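Protein HTP-2 (Caenorhabditis elegans, PDB 4TZM) is a HORMA domain protein of the meiotic chromosome axis that binds a closure motif of its partner HTP-3. Local coordinates at residues 168-173 and 232-237. Numbering follows the deposited sequence.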
# COMPACT_ATOMS: atom_id res chain seq x y z
N ARG A 168 -0.81 8.74 -11.44
CA ARG A 168 0.39 9.43 -10.95
C ARG A 168 0.03 10.53 -9.95
O ARG A 168 0.71 10.71 -8.94
CB ARG A 168 1.19 10.01 -12.12
CG ARG A 168 2.42 10.84 -11.72
CD ARG A 168 3.09 11.46 -12.95
NE ARG A 168 4.19 12.36 -12.63
CZ ARG A 168 4.06 13.66 -12.42
NH1 ARG A 168 2.87 14.23 -12.49
NH2 ARG A 168 5.13 14.41 -12.14
N ASP A 169 -1.05 11.26 -10.23
CA ASP A 169 -1.54 12.29 -9.31
C ASP A 169 -1.99 11.68 -7.99
O ASP A 169 -1.76 12.24 -6.92
CB ASP A 169 -2.70 13.08 -9.92
CG ASP A 169 -2.28 13.97 -11.07
OD1 ASP A 169 -1.07 14.22 -11.23
OD2 ASP A 169 -3.17 14.45 -11.81
N GLN A 170 -2.65 10.53 -8.08
CA GLN A 170 -3.15 9.85 -6.89
C GLN A 170 -1.99 9.31 -6.05
O GLN A 170 -2.06 9.28 -4.83
CB GLN A 170 -4.10 8.71 -7.27
CG GLN A 170 -5.46 9.16 -7.80
CD GLN A 170 -6.20 8.05 -8.53
OE1 GLN A 170 -5.64 6.98 -8.79
NE2 GLN A 170 -7.46 8.30 -8.86
N MET A 171 -0.92 8.89 -6.73
CA MET A 171 0.25 8.34 -6.05
C MET A 171 1.05 9.45 -5.36
O MET A 171 1.52 9.28 -4.24
CB MET A 171 1.14 7.58 -7.03
CG MET A 171 2.48 7.14 -6.46
SD MET A 171 2.30 6.08 -5.01
CE MET A 171 1.34 4.75 -5.70
N VAL A 172 1.21 10.57 -6.05
CA VAL A 172 1.87 11.74 -5.50
C VAL A 172 1.12 12.25 -4.26
O VAL A 172 1.74 12.60 -3.25
CB VAL A 172 1.98 12.86 -6.55
CG1 VAL A 172 2.22 14.21 -5.90
CG2 VAL A 172 3.08 12.53 -7.56
N THR A 173 -0.21 12.26 -4.34
CA THR A 173 -1.05 12.68 -3.22
C THR A 173 -0.88 11.78 -1.99
O THR A 173 -0.78 12.27 -0.86
CB THR A 173 -2.54 12.69 -3.62
OG1 THR A 173 -2.78 13.80 -4.50
CG2 THR A 173 -3.44 12.82 -2.40
N ILE A 232 -5.78 8.56 3.84
CA ILE A 232 -4.56 9.03 3.18
C ILE A 232 -4.82 9.27 1.70
O ILE A 232 -4.32 10.24 1.12
CB ILE A 232 -3.40 8.01 3.34
CG1 ILE A 232 -2.87 8.03 4.78
CG2 ILE A 232 -2.26 8.31 2.38
CD1 ILE A 232 -3.63 7.14 5.72
N GLY A 233 -5.61 8.39 1.09
CA GLY A 233 -5.92 8.50 -0.32
C GLY A 233 -6.26 7.16 -0.97
O GLY A 233 -6.35 6.14 -0.29
N HIS A 234 -6.44 7.19 -2.28
CA HIS A 234 -6.81 6.00 -3.04
C HIS A 234 -6.00 5.88 -4.33
O HIS A 234 -5.30 6.81 -4.74
CB HIS A 234 -8.30 6.02 -3.36
CG HIS A 234 -8.71 7.15 -4.25
ND1 HIS A 234 -9.10 8.38 -3.77
CD2 HIS A 234 -8.79 7.23 -5.60
CE1 HIS A 234 -9.40 9.17 -4.78
NE2 HIS A 234 -9.23 8.50 -5.90
N LEU A 235 -6.11 4.71 -4.96
CA LEU A 235 -5.44 4.43 -6.23
C LEU A 235 -6.43 3.74 -7.15
O LEU A 235 -7.17 2.86 -6.72
CB LEU A 235 -4.19 3.56 -6.01
CG LEU A 235 -3.01 4.19 -5.27
CD1 LEU A 235 -1.97 3.15 -4.87
CD2 LEU A 235 -2.37 5.28 -6.11
N ARG A 236 -6.47 4.16 -8.41
CA ARG A 236 -7.38 3.56 -9.38
C ARG A 236 -6.68 3.36 -10.72
O ARG A 236 -6.85 4.15 -11.64
CB ARG A 236 -8.64 4.42 -9.56
CG ARG A 236 -9.73 3.84 -10.48
CD ARG A 236 -10.14 2.43 -10.08
NE ARG A 236 -11.41 2.00 -10.67
CZ ARG A 236 -11.52 1.22 -11.74
NH1 ARG A 236 -10.44 0.77 -12.36
NH2 ARG A 236 -12.72 0.88 -12.19
N PRO A 237 -5.85 2.30 -10.82
CA PRO A 237 -5.34 1.91 -12.13
C PRO A 237 -6.41 1.22 -12.96
O PRO A 237 -7.59 1.28 -12.61
CB PRO A 237 -4.19 0.96 -11.79
CG PRO A 237 -4.48 0.46 -10.44
CD PRO A 237 -5.21 1.56 -9.72
O HOH W 1 -4.34 9.52 -3.78
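Gln-170 carries most of this contact, reaching from helix 164-185 to the end of strand 228-235. Its bond to CB points toward the strand, which sets Gln-170 CB 3.4 Å from His-234 O. CG stands anti to the carbonyl carbon and the chain beyond is extended, so the amide arrives beside the backbone of Arg-236. There Gln-170 OE1 accepts from Arg-236 N at 3.0 Å (N-H...O 145°), the donor standing above the carbonyl plane. The amide also crosses the His-234 ring obliquely, their planes 64° apart; Gln-170 NE2 lies 3.5 Å from His-234 NE2, but the angle is too poor for a hydrogen bond. In this part of the HORMA domain segments 168-173 and 232-235 run nearly antiparallel (156°), and strand 228-235 pairs in turn with strand 240-248. Deeper in, the bent Met-171 chain brings Met-171 CE 3.8 Å from Leu-235 CD1, where Ala-45 of helix 35-56 touches both side chains. An alanine in place of Gln-170 removes the amide, and the lost acceptor for Arg-236 N would probably loosen the strand end against the helix. Toward Thr-173, a water links the backbones, donating to Gln-170 O and His-234 O. The Arg-236 guanidinium turns elsewhere, giving hydrogen bonds to Leu-159 O and Gly-136 O.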